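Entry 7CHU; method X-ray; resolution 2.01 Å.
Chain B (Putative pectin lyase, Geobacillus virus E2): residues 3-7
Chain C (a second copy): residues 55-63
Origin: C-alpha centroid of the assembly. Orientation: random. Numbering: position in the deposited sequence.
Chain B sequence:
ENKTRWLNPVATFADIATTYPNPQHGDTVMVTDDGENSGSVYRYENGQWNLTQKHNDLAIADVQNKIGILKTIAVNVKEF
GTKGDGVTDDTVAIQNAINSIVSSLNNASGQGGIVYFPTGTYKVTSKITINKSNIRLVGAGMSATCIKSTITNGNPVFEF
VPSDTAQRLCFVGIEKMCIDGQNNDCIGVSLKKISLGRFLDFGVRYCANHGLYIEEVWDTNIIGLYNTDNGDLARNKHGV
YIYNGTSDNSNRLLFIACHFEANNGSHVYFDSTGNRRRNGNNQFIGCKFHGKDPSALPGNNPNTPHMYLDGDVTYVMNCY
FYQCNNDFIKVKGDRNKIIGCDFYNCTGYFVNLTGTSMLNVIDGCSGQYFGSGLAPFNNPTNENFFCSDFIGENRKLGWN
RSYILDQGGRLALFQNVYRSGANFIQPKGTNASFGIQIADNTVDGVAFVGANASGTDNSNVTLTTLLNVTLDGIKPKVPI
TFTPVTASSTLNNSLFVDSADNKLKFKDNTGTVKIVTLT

Chain B, residues 3-7: KTRWL
Chain C, residues 55-63: HNDLAIADV

This is a small contact between two copies of one protein, bonded mainly through polar groups with an indole packed beside them, in which an extended segment of chain B lays alternate side chains, Thr B4 and Trp B6, against a loop and the first turn of a helix in chain C, burying 328 Å² in all.

The B segment is extended, with phi/psi near -119/130 at Thr B4, -119/111 at Arg B5 and -78/133 at Trp B6. The extended backbone sends the CA-to-CB bonds of Thr B4 and Trp B6 toward chain C, and those of Lys B3, Arg B5 and Leu B7 away. In chain C, Asn C56 (-109/25) and Asp C57 (-59/-41) lead to Leu C58 (-82/139), the N-cap residue of a helix that begins at Ala C59. Leu C58 O accepts from Asp C62 N at 3.0 Å, and Val C63 N donates to Ala C59 O at 2.8 Å. The register sets Thr B4 CA 5.9 Å from Asp C57 CA and Trp B6 CA 7.4 Å from Asp C62 CA; both pairs rise along their chains, so the stretches run in the same general sense.

Thr B4 is held through both side chain and backbone. With chi1 at -60° (m), Thr B4 OG1 donates to Asp C57 OD1 at 2.6 Å, a short bond to a carboxylate. Asp C57 points its CA-to-CB bond away, yet chi1 -71° (m) and chi2 2° bring the carboxylate back within reach. Asn C56, chi1 66° (p) and chi2 -33°, donates from ND2 to Thr B4 O at 2.9 Å and 166°, nearly linear. Asn C56 ND2 also donates to Asp C62 OD1 at 3.2 Å, so the helix carboxylate helps orient the amide. Water 1 completes this end, accepting from Thr B4 N at 3.2 Å and donating to Asn C56 OD1 at 2.6 Å.

Trp B6, chi1 -87° (m) and chi2 95°, gives the largest covered area, 108 Å². Its indole nitrogen reaches the turn carbonyls edge-on: Trp B6 NE1 donates to Asn C56 O at 2.9 Å and, weakly, to Asp C57 O at 3.2 Å. The angles of 134° and 131° fit a single N-H shared between two acceptors. Ala C59 CB sits over one ring face, 4.1 Å from the centroid of the six-membered ring of Trp B6 and 25° off its normal, a CH-pi contact. Asp C62, chi1 -175° (t) and chi2 75°, brings CB to 3.4 Å from Trp B6 CD1. Water 2 accepts from Trp B6 N at 3.0 Å and donates to Asp C62 OD1 at 2.5 Å, joining strand backbone to helix side chain.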

# COMPACT_ATOMS: atom_id res chain seq x y z
N LYS B 3 -31.42 36.60 -24.77
CA LYS B 3 -31.02 36.69 -23.37
C LYS B 3 -31.79 35.67 -22.48
O LYS B 3 -32.48 36.08 -21.54
CB LYS B 3 -31.28 38.11 -22.86
CG LYS B 3 -31.00 39.23 -23.87
CD LYS B 3 -31.53 40.57 -23.36
CE LYS B 3 -30.47 41.66 -23.47
NZ LYS B 3 -29.33 41.42 -22.54
N THR B 4 -31.69 34.36 -22.76
CA THR B 4 -32.64 33.38 -22.23
C THR B 4 -31.94 32.34 -21.37
O THR B 4 -30.96 31.72 -21.80
CB THR B 4 -33.39 32.66 -23.36
OG1 THR B 4 -34.14 33.61 -24.14
CG2 THR B 4 -34.34 31.60 -22.80
N ARG B 5 -32.48 32.11 -20.18
CA ARG B 5 -32.11 30.99 -19.32
C ARG B 5 -33.35 30.13 -19.08
O ARG B 5 -34.29 30.55 -18.39
CB ARG B 5 -31.54 31.49 -18.00
CG ARG B 5 -31.50 30.41 -16.93
CD ARG B 5 -30.39 30.66 -15.95
NE ARG B 5 -30.82 31.46 -14.81
CZ ARG B 5 -31.20 30.97 -13.63
NH1 ARG B 5 -31.58 31.79 -12.66
NH2 ARG B 5 -31.21 29.65 -13.43
N TRP B 6 -33.34 28.92 -19.64
CA TRP B 6 -34.46 28.01 -19.47
C TRP B 6 -34.41 27.35 -18.10
O TRP B 6 -33.38 26.83 -17.69
CB TRP B 6 -34.45 26.94 -20.55
CG TRP B 6 -35.15 27.36 -21.78
CD1 TRP B 6 -34.59 27.91 -22.89
CD2 TRP B 6 -36.56 27.27 -22.04
NE1 TRP B 6 -35.56 28.17 -23.83
CE2 TRP B 6 -36.78 27.78 -23.33
CE3 TRP B 6 -37.65 26.80 -21.31
CZ2 TRP B 6 -38.05 27.84 -23.91
CZ3 TRP B 6 -38.92 26.85 -21.88
CH2 TRP B 6 -39.11 27.37 -23.16
N LEU B 7 -35.55 27.34 -17.42
CA LEU B 7 -35.73 26.68 -16.14
C LEU B 7 -36.46 25.35 -16.33
O LEU B 7 -37.10 25.11 -17.35
CB LEU B 7 -36.54 27.58 -15.19
CG LEU B 7 -36.02 29.00 -14.94
CD1 LEU B 7 -36.97 29.79 -14.03
CD2 LEU B 7 -34.63 28.98 -14.35
N HIS C 55 -28.72 31.40 -29.64
CA HIS C 55 -30.14 31.58 -29.92
C HIS C 55 -30.90 30.38 -29.35
O HIS C 55 -31.31 29.46 -30.06
CB HIS C 55 -30.33 31.77 -31.42
CG HIS C 55 -29.55 32.93 -31.97
ND1 HIS C 55 -28.36 32.77 -32.66
CD2 HIS C 55 -29.77 34.26 -31.90
CE1 HIS C 55 -27.89 33.96 -32.99
NE2 HIS C 55 -28.72 34.88 -32.54
N ASN C 56 -31.10 30.41 -28.03
CA ASN C 56 -31.77 29.35 -27.28
C ASN C 56 -33.15 29.78 -26.79
O ASN C 56 -33.64 29.27 -25.77
CB ASN C 56 -30.91 28.94 -26.09
CG ASN C 56 -30.78 30.05 -25.08
OD1 ASN C 56 -30.76 31.22 -25.46
ND2 ASN C 56 -30.71 29.69 -23.79
N ASP C 57 -33.78 30.75 -27.46
CA ASP C 57 -35.12 31.16 -27.06
C ASP C 57 -36.08 29.98 -27.13
O ASP C 57 -36.90 29.78 -26.23
CB ASP C 57 -35.60 32.32 -27.93
CG ASP C 57 -34.88 33.64 -27.63
OD1 ASP C 57 -33.96 33.65 -26.76
OD2 ASP C 57 -35.22 34.65 -28.29
N LEU C 58 -35.98 29.17 -28.18
CA LEU C 58 -36.86 28.02 -28.32
C LEU C 58 -36.35 26.85 -27.49
O LEU C 58 -35.14 26.58 -27.45
CB LEU C 58 -36.98 27.61 -29.78
CG LEU C 58 -38.15 28.23 -30.55
CD1 LEU C 58 -37.98 29.73 -30.66
CD2 LEU C 58 -38.23 27.61 -31.92
N ALA C 59 -37.28 26.15 -26.85
CA ALA C 59 -36.93 25.01 -26.01
C ALA C 59 -36.12 23.99 -26.78
O ALA C 59 -35.17 23.40 -26.23
CB ALA C 59 -38.20 24.38 -25.44
N ILE C 60 -36.47 23.74 -28.04
CA ILE C 60 -35.76 22.72 -28.80
C ILE C 60 -34.33 23.15 -29.08
O ILE C 60 -33.42 22.31 -29.10
CB ILE C 60 -36.50 22.38 -30.10
CG1 ILE C 60 -35.92 21.08 -30.67
CG2 ILE C 60 -36.45 23.57 -31.09
CD1 ILE C 60 -36.40 20.72 -32.06
N ALA C 61 -34.08 24.45 -29.25
CA ALA C 61 -32.71 24.89 -29.45
C ALA C 61 -31.93 24.81 -28.14
O ALA C 61 -30.76 24.40 -28.13
CB ALA C 61 -32.68 26.31 -30.00
N ASP C 62 -32.56 25.19 -27.04
CA ASP C 62 -31.88 25.08 -25.76
C ASP C 62 -31.58 23.62 -25.44
O ASP C 62 -30.49 23.31 -24.95
CB ASP C 62 -32.73 25.72 -24.66
CG ASP C 62 -32.02 25.75 -23.33
OD1 ASP C 62 -31.10 26.59 -23.15
OD2 ASP C 62 -32.37 24.94 -22.46
N VAL C 63 -32.52 22.71 -25.74
CA VAL C 63 -32.31 21.29 -25.46
C VAL C 63 -31.12 20.76 -26.24
O VAL C 63 -30.29 20.01 -25.70
CB VAL C 63 -33.61 20.51 -25.75
CG1 VAL C 63 -33.31 19.03 -26.01
CG2 VAL C 63 -34.61 20.67 -24.61
O HOH W 1 -29.34 33.11 -24.45
O HOH W 2 -30.91 27.85 -20.96